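Local coordinates for protein sulfide-quinone reductase (Aquifex aeolicus, PDB 3HYW) that catalyses the oxidation of hydrogen sulfide, passing the electrons through FAD to a quinone and building up polysulfide, at residues K387-L390 and W391-R394; F45-A49 and M50-K54. All blocks are in the same frame, centred on the assembly; numbering follows the deposited sequence.

Interaction 1 of 2, residues K387-L390 and W391-R394; sequences KYFL and WKVR. With SO4 (sulfate ion), chain M.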
ATOM      1  N   LYS A 387     -15.783 -15.427  27.750  1.00 31.97           N
ATOM      2  CA  LYS A 387     -16.325 -15.645  29.099  1.00 32.08           C
ATOM      3  C   LYS A 387     -17.776 -15.174  29.196  1.00 31.62           C
ATOM      4  O   LYS A 387     -18.636 -15.868  29.750  1.00 31.07           O
ATOM      5  CB  LYS A 387     -15.457 -14.944  30.157  1.00 32.40           C
ATOM      6  CG  LYS A 387     -13.972 -15.334  30.118  1.00 34.81           C
ATOM      7  CD  LYS A 387     -13.792 -16.825  30.391  1.00 38.23           C
ATOM      8  CE  LYS A 387     -12.353 -17.279  30.185  1.00 40.95           C
ATOM      9  NZ  LYS A 387     -12.228 -18.748  30.453  1.00 42.10           N
ATOM     10  N   TYR A 388     -18.038 -14.001  28.628  1.00 31.64           N
ATOM     11  CA  TYR A 388     -19.375 -13.397  28.608  1.00 32.01           C
ATOM     12  C   TYR A 388     -20.410 -14.229  27.844  1.00 31.67           C
ATOM     13  O   TYR A 388     -21.510 -14.445  28.346  1.00 31.48           O
ATOM     14  CB  TYR A 388     -19.314 -11.961  28.060  1.00 32.32           C
ATOM     15  CG  TYR A 388     -20.668 -11.301  27.832  1.00 33.08           C
ATOM     16  CD1 TYR A 388     -21.530 -11.040  28.899  1.00 33.68           C
ATOM     17  CD2 TYR A 388     -21.073 -10.923  26.549  1.00 34.40           C
ATOM     18  CE1 TYR A 388     -22.772 -10.431  28.694  1.00 34.02           C
ATOM     19  CE2 TYR A 388     -22.314 -10.301  26.333  1.00 34.08           C
ATOM     20  CZ  TYR A 388     -23.154 -10.062  27.411  1.00 33.08           C
ATOM     21  OH  TYR A 388     -24.383  -9.457  27.218  1.00 33.84           O
ATOM     22  N   PHE A 389     -20.069 -14.698  26.647  1.00 31.71           N
ATOM     23  CA  PHE A 389     -21.017 -15.493  25.878  1.00 31.53           C
ATOM     24  C   PHE A 389     -21.351 -16.824  26.553  1.00 31.61           C
ATOM     25  O   PHE A 389     -22.517 -17.214  26.607  1.00 31.44           O
ATOM     26  CB  PHE A 389     -20.561 -15.731  24.429  1.00 31.69           C
ATOM     27  CG  PHE A 389     -21.693 -16.098  23.505  1.00 31.77           C
ATOM     28  CD1 PHE A 389     -22.036 -17.435  23.287  1.00 31.71           C
ATOM     29  CD2 PHE A 389     -22.448 -15.106  22.888  1.00 31.47           C
ATOM     30  CE1 PHE A 389     -23.099 -17.771  22.450  1.00 32.43           C
ATOM     31  CE2 PHE A 389     -23.517 -15.432  22.056  1.00 33.29           C
ATOM     32  CZ  PHE A 389     -23.845 -16.771  21.835  1.00 31.85           C
ATOM     33  N   LEU A 390     -20.331 -17.520  27.054  1.00 31.65           N
ATOM     34  CA  LEU A 390     -20.553 -18.789  27.762  1.00 32.23           C
ATOM     35  C   LEU A 390     -21.438 -18.591  28.979  1.00 31.91           C
ATOM     36  O   LEU A 390     -22.300 -19.428  29.279  1.00 31.88           O
ATOM     37  CB  LEU A 390     -19.235 -19.439  28.196  1.00 32.52           C
ATOM     38  CG  LEU A 390     -18.502 -20.499  27.344  1.00 33.32           C
ATOM     39  CD1 LEU A 390     -19.372 -21.227  26.315  1.00 32.86           C
ATOM     40  CD2 LEU A 390     -17.218 -19.975  26.717  1.00 34.42           C
ATOM     41  N   TRP A 391     -21.226 -17.485  29.687  1.00 31.90           N
ATOM     42  CA  TRP A 391     -22.099 -17.124  30.801  1.00 32.00           C
ATOM     43  C   TRP A 391     -23.563 -17.013  30.335  1.00 31.85           C
ATOM     44  O   TRP A 391     -24.471 -17.541  30.983  1.00 31.33           O
ATOM     45  CB  TRP A 391     -21.636 -15.818  31.466  1.00 32.31           C
ATOM     46  CG  TRP A 391     -22.486 -15.457  32.625  1.00 33.37           C
ATOM     47  CD1 TRP A 391     -22.325 -15.861  33.923  1.00 33.49           C
ATOM     48  CD2 TRP A 391     -23.661 -14.644  32.600  1.00 33.78           C
ATOM     49  NE1 TRP A 391     -23.330 -15.341  34.705  1.00 33.27           N
ATOM     50  CE2 TRP A 391     -24.161 -14.590  33.918  1.00 33.12           C
ATOM     51  CE3 TRP A 391     -24.341 -13.951  31.589  1.00 34.36           C
ATOM     52  CZ2 TRP A 391     -25.310 -13.869  34.253  1.00 34.43           C
ATOM     53  CZ3 TRP A 391     -25.479 -13.235  31.926  1.00 33.73           C
ATOM     54  CH2 TRP A 391     -25.951 -13.200  33.241  1.00 33.68           C
ATOM     55  N   LYS A 392     -23.773 -16.331  29.209  1.00 31.80           N
ATOM     56  CA  LYS A 392     -25.113 -16.127  28.645  1.00 31.93           C
ATOM     57  C   LYS A 392     -25.812 -17.442  28.303  1.00 32.08           C
ATOM     58  O   LYS A 392     -27.005 -17.591  28.558  1.00 32.01           O
ATOM     59  CB  LYS A 392     -25.044 -15.238  27.399  1.00 31.98           C
ATOM     60  CG  LYS A 392     -24.821 -13.769  27.698  1.00 32.04           C
ATOM     61  CD  LYS A 392     -25.244 -12.905  26.527  1.00 32.19           C
ATOM     62  CE  LYS A 392     -24.314 -13.066  25.340  1.00 31.95           C
ATOM     63  NZ  LYS A 392     -24.881 -12.373  24.173  1.00 32.53           N
ATOM     64  N   VAL A 393     -25.059 -18.389  27.745  1.00 31.51           N
ATOM     65  CA  VAL A 393     -25.572 -19.740  27.485  1.00 31.58           C
ATOM     66  C   VAL A 393     -26.035 -20.399  28.788  1.00 31.65           C
ATOM     67  O   VAL A 393     -27.133 -20.961  28.861  1.00 31.48           O
ATOM     68  CB  VAL A 393     -24.518 -20.626  26.740  1.00 31.72           C
ATOM     69  CG1 VAL A 393     -25.023 -22.060  26.560  1.00 32.15           C
ATOM     70  CG2 VAL A 393     -24.163 -20.018  25.390  1.00 30.45           C
ATOM     71  N   ARG A 394     -25.212 -20.281  29.822  1.00 32.08           N
ATOM     72  CA  ARG A 394     -25.486 -20.896  31.115  1.00 32.96           C
ATOM     73  C   ARG A 394     -26.591 -20.207  31.912  1.00 32.97           C
ATOM     74  O   ARG A 394     -27.158 -20.796  32.823  1.00 32.71           O
ATOM     75  CB  ARG A 394     -24.203 -20.985  31.944  1.00 33.25           C
ATOM     76  CG  ARG A 394     -23.178 -21.966  31.374  1.00 35.45           C
ATOM     77  CD  ARG A 394     -22.087 -22.291  32.388  1.00 39.58           C
ATOM     78  NE  ARG A 394     -21.348 -21.091  32.772  1.00 42.49           N
ATOM     79  CZ  ARG A 394     -20.195 -20.702  32.234  1.00 43.65           C
ATOM     80  NH1 ARG A 394     -19.605 -21.435  31.296  1.00 43.49           N
ATOM     81  NH2 ARG A 394     -19.621 -19.581  32.655  1.00 44.01           N
TER
HETATM   82  S   SO4 M 432     -22.180 -19.518  35.607  0.50 31.16           S
HETATM   83  O1  SO4 M 432     -22.454 -20.948  35.532  0.50 31.76           O
HETATM   84  O2  SO4 M 432     -21.773 -19.026  34.297  0.50 31.74           O
HETATM   85  O3  SO4 M 432     -23.374 -18.805  36.046  0.50 30.55           O
HETATM   86  O4  SO4 M 432     -21.093 -19.283  36.542  0.50 31.64           O
HETATM   87  O   HOH W   1     -17.993 -17.944  31.247  1.00 26.87           O
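Lys392 passes obliquely over the ring of Tyr388, one turn back on the same helix, and crosses Phe389 at about a right angle. Its CB starts 3.3 Å from Phe389 O. CG comes over one face of the Tyr388 ring, offset toward the rim, in a CH-pi contact 4.2 Å from the ring centroid. CD then passes CZ and the hydroxyl oxygen. A bend at chi3 (-70°) turns the chain between the two aromatics, placing Lys392 CE 3.6 Å from Tyr388 CE2 and 3.7 Å from Phe389 CD2. NZ, still beside both rings, forms a salt bridge with Glu403 and a hydrogen bond to Ile398 O, while Tyr388 OH hydrogen-bonds to the same Glu403 oxygen, OE1. That shared carboxylate would probably favour a charged ammonium here. A leucine in place of Tyr388 would probably leave the Lys392 methylenes without their aromatic face and Glu403 without its phenol partner.

Roughly across the helix, Arg394 folds back over Leu390. The face of its guanidinium lies over Leu390 O, the acceptor of Arg394 N, and Arg394 NH1 stands 3.7 Å from Leu390 CB. A sulfate, probably from the crystallisation liquor, sits at the guanidinium edge, its O2 in plane, bound by Arg394 NE at 2.6 Å and also by NH2; a weak bond runs from NE to O1. Trp391 CD1 approaches the same O2 obliquely. Water donates to Lys387 O and accepts from Arg394 NH2, at 2.7 Å, bridging the turn. Four backbone bonds, from Trp391 N to Lys387 O through Arg394 N to Leu390 O, give the i to i+4 pattern of an alpha-helix. This is helix 376-395, whose Tyr388 side chain lies about 4 Å from bound decylubiquinone, beside the quinone site to which Glu403 belongs.

Interaction 2 of 2, residues F45-A49 and M50-K54; sequences FPHLA and MGWRK
With chi1 at -50°, His47 sets its CG beside its own backbone N, and a bend at chi2 of Arg53 (-66°) lays the arginine alongside it, the two side chains pointing the same way. His47 CB touches Arg53 CG at 3.6 Å and sits over one face of the guanidinium, offset toward its rim. Farther out, Arg53 NH1 comes within 3.6 Å of His47 CD2. Ring and guanidinium are inclined by 42°, too far for a flat stack, and the approach to the imidazole is oblique.

The polar ends stay near each other but have different partners: His47 NE2 hydrogen-bonds to Asp350, and Arg53 NH1 forms a salt bridge with Glu386. Arg53 NH2 reaches back to Trp52 O in a nearly straight bond of 3.2 Å, the donor above the carbonyl plane but the oxygen in the guanidinium plane, which helps fix the rotation of the group. Leu48 contributes CD1, 3.4 Å from Arg53 O.

Backbone bonds close the turn. His47 O accepts Trp52 N at 2.8 Å and, weakly, Met50 N, while Leu48 O takes Gly51 N at 3.0 Å from above its carbonyl plane. The turn of the chain brings Trp52 CB to His47 O, and Met50 CB lies over the centre of one face of the indole. The indole NE1 goes to Glu170, on helix 158-173.

Positive phi at Gly51, a conformation that glycine adopts readily, together with the bonds Trp52 N to His47 O and Gly51 N to Leu48 O, defines a Schellman motif. It ends helix 45-50, whose first turn lies by the cofactor, the Pro46 side chain about 4 Å from bound FAD and that of His47 about 4 Å from the side chain of the FAD-binding Lys382.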
ATOM      1  N   PHE A  45     -12.403 -22.241  19.131  1.00 30.90           N
ATOM      2  CA  PHE A  45     -11.883 -23.457  18.498  1.00 31.40           C
ATOM      3  C   PHE A  45     -10.445 -23.310  17.961  1.00 31.39           C
ATOM      4  O   PHE A  45      -9.651 -24.248  18.086  1.00 31.15           O
ATOM      5  CB  PHE A  45     -12.828 -24.000  17.408  1.00 31.23           C
ATOM      6  CG  PHE A  45     -14.128 -24.588  17.935  1.00 32.43           C
ATOM      7  CD1 PHE A  45     -14.391 -24.669  19.304  1.00 32.44           C
ATOM      8  CD2 PHE A  45     -15.072 -25.095  17.048  1.00 33.22           C
ATOM      9  CE1 PHE A  45     -15.588 -25.214  19.773  1.00 33.73           C
ATOM     10  CE2 PHE A  45     -16.268 -25.653  17.506  1.00 33.18           C
ATOM     11  CZ  PHE A  45     -16.526 -25.709  18.872  1.00 33.23           C
ATOM     12  N   PRO A  46     -10.101 -22.147  17.358  1.00 31.61           N
ATOM     13  CA  PRO A  46      -8.685 -21.955  17.006  1.00 31.69           C
ATOM     14  C   PRO A  46      -7.745 -22.029  18.211  1.00 31.76           C
ATOM     15  O   PRO A  46      -6.633 -22.551  18.102  1.00 32.02           O
ATOM     16  CB  PRO A  46      -8.656 -20.550  16.379  1.00 31.67           C
ATOM     17  CG  PRO A  46     -10.072 -20.316  15.895  1.00 31.46           C
ATOM     18  CD  PRO A  46     -10.931 -20.998  16.929  1.00 31.61           C
ATOM     19  N   HIS A  47      -8.194 -21.506  19.350  1.00 32.18           N
ATOM     20  CA  HIS A  47      -7.429 -21.566  20.591  1.00 31.78           C
ATOM     21  C   HIS A  47      -7.370 -22.999  21.112  1.00 31.69           C
ATOM     22  O   HIS A  47      -6.346 -23.417  21.640  1.00 31.75           O
ATOM     23  CB  HIS A  47      -8.054 -20.647  21.644  1.00 32.10           C
ATOM     24  CG  HIS A  47      -8.332 -19.261  21.154  1.00 32.51           C
ATOM     25  ND1 HIS A  47      -9.324 -18.979  20.238  1.00 32.23           N
ATOM     26  CD2 HIS A  47      -7.752 -18.076  21.456  1.00 32.82           C
ATOM     27  CE1 HIS A  47      -9.336 -17.684  19.990  1.00 33.64           C
ATOM     28  NE2 HIS A  47      -8.396 -17.111  20.723  1.00 33.69           N
ATOM     29  N   LEU A  48      -8.470 -23.746  20.975  1.00 31.39           N
ATOM     30  CA  LEU A  48      -8.472 -25.171  21.334  1.00 31.11           C
ATOM     31  C   LEU A  48      -7.448 -25.935  20.493  1.00 31.41           C
ATOM     32  O   LEU A  48      -6.716 -26.777  21.009  1.00 31.07           O
ATOM     33  CB  LEU A  48      -9.863 -25.792  21.169  1.00 31.04           C
ATOM     34  CG  LEU A  48     -10.063 -27.248  21.632  1.00 31.33           C
ATOM     35  CD1 LEU A  48      -9.976 -27.385  23.169  1.00 31.70           C
ATOM     36  CD2 LEU A  48     -11.382 -27.815  21.139  1.00 30.56           C
ATOM     37  N   ALA A  49      -7.402 -25.624  19.199  1.00 31.46           N
ATOM     38  CA  ALA A  49      -6.434 -26.231  18.286  1.00 31.81           C
ATOM     39  C   ALA A  49      -4.996 -25.894  18.665  1.00 32.20           C
ATOM     40  O   ALA A  49      -4.079 -26.688  18.433  1.00 32.84           O
ATOM     41  CB  ALA A  49      -6.721 -25.812  16.859  1.00 31.59           C
ATOM     42  N   MET A  50      -4.794 -24.720  19.251  1.00 32.20           N
ATOM     43  CA  MET A  50      -3.459 -24.316  19.670  1.00 32.30           C
ATOM     44  C   MET A  50      -3.073 -24.909  21.024  1.00 32.45           C
ATOM     45  O   MET A  50      -1.925 -24.805  21.440  1.00 32.72           O
ATOM     46  CB  MET A  50      -3.343 -22.789  19.706  1.00 32.24           C
ATOM     47  CG  MET A  50      -3.336 -22.114  18.336  1.00 32.64           C
ATOM     48  SD  MET A  50      -2.019 -22.693  17.251  1.00 35.74           S
ATOM     49  CE  MET A  50      -0.575 -22.456  18.289  1.00 32.84           C
ATOM     50  N   GLY A  51      -4.039 -25.523  21.707  1.00 32.39           N
ATOM     51  CA  GLY A  51      -3.818 -26.068  23.041  1.00 32.72           C
ATOM     52  C   GLY A  51      -3.932 -24.991  24.103  1.00 33.05           C
ATOM     53  O   GLY A  51      -3.477 -25.172  25.238  1.00 32.84           O
ATOM     54  N   TRP A  52      -4.545 -23.867  23.729  1.00 33.07           N
ATOM     55  CA  TRP A  52      -4.671 -22.720  24.618  1.00 33.12           C
ATOM     56  C   TRP A  52      -5.989 -22.754  25.398  1.00 33.24           C
ATOM     57  O   TRP A  52      -6.259 -21.864  26.203  1.00 32.62           O
ATOM     58  CB  TRP A  52      -4.543 -21.407  23.837  1.00 33.39           C
ATOM     59  CG  TRP A  52      -3.201 -21.193  23.157  1.00 33.99           C
ATOM     60  CD1 TRP A  52      -2.063 -21.940  23.312  1.00 34.53           C
ATOM     61  CD2 TRP A  52      -2.866 -20.141  22.246  1.00 34.73           C
ATOM     62  NE1 TRP A  52      -1.049 -21.430  22.535  1.00 35.07           N
ATOM     63  CE2 TRP A  52      -1.513 -20.321  21.876  1.00 34.94           C
ATOM     64  CE3 TRP A  52      -3.582 -19.065  21.698  1.00 34.21           C
ATOM     65  CZ2 TRP A  52      -0.858 -19.465  20.985  1.00 34.43           C
ATOM     66  CZ3 TRP A  52      -2.927 -18.213  20.817  1.00 34.49           C
ATOM     67  CH2 TRP A  52      -1.577 -18.421  20.467  1.00 34.00           C
ATOM     68  N   ARG A  53      -6.807 -23.773  25.134  1.00 33.16           N
ATOM     69  CA  ARG A  53      -8.049 -23.996  25.868  1.00 33.78           C
ATOM     70  C   ARG A  53      -8.213 -25.478  26.172  1.00 33.99           C
ATOM     71  O   ARG A  53      -7.698 -26.324  25.440  1.00 33.84           O
ATOM     72  CB  ARG A  53      -9.274 -23.541  25.057  1.00 33.46           C
ATOM     73  CG  ARG A  53      -9.335 -22.066  24.707  1.00 33.69           C
ATOM     74  CD  ARG A  53      -9.499 -21.147  25.918  1.00 34.69           C
ATOM     75  NE  ARG A  53      -9.820 -19.800  25.458  1.00 35.39           N
ATOM     76  CZ  ARG A  53      -8.925 -18.875  25.114  1.00 36.37           C
ATOM     77  NH1 ARG A  53      -9.342 -17.687  24.686  1.00 35.14           N
ATOM     78  NH2 ARG A  53      -7.619 -19.130  25.192  1.00 35.30           N
ATOM     79  N   LYS A  54      -8.935 -25.771  27.250  1.00 34.38           N
ATOM     80  CA  LYS A  54      -9.463 -27.108  27.511  1.00 35.08           C
ATOM     81  C   LYS A  54     -10.898 -27.134  27.003  1.00 34.98           C
ATOM     82  O   LYS A  54     -11.613 -26.130  27.111  1.00 34.92           O
ATOM     83  CB  LYS A  54      -9.448 -27.421  29.009  1.00 34.68           C
ATOM     84  CG  LYS A  54      -8.075 -27.579  29.629  1.00 35.88           C
ATOM     85  CD  LYS A  54      -8.198 -27.714  31.154  1.00 36.26           C
ATOM     86  CE  LYS A  54      -6.843 -27.915  31.823  1.00 40.04           C
ATOM     87  NZ  LYS A  54      -5.921 -26.752  31.639  1.00 41.72           N
TER

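How the interactions relate
From the N terminus the chain first reaches interaction 2, where residues 45-54 turn out of the short helix 45-50 into the loop leading to strand 59-61. Interaction 1 comes far later, at 387-394 within helix 376-395. Each is local and closes no long loop; the two follow in series, neither nested nor crossed. In space their centres are 18 Å apart and their nearest atoms about 6 Å, without touching. Helix 376-395 nevertheless links them: its Lys382 and Glu386 approach interaction 2, while side chains of interaction 1 pack on Val60 of strand 59-61. Interaction 2 borders the flavin directly; interaction 1 lies by the FAD-binding Val12 and next to the quinone.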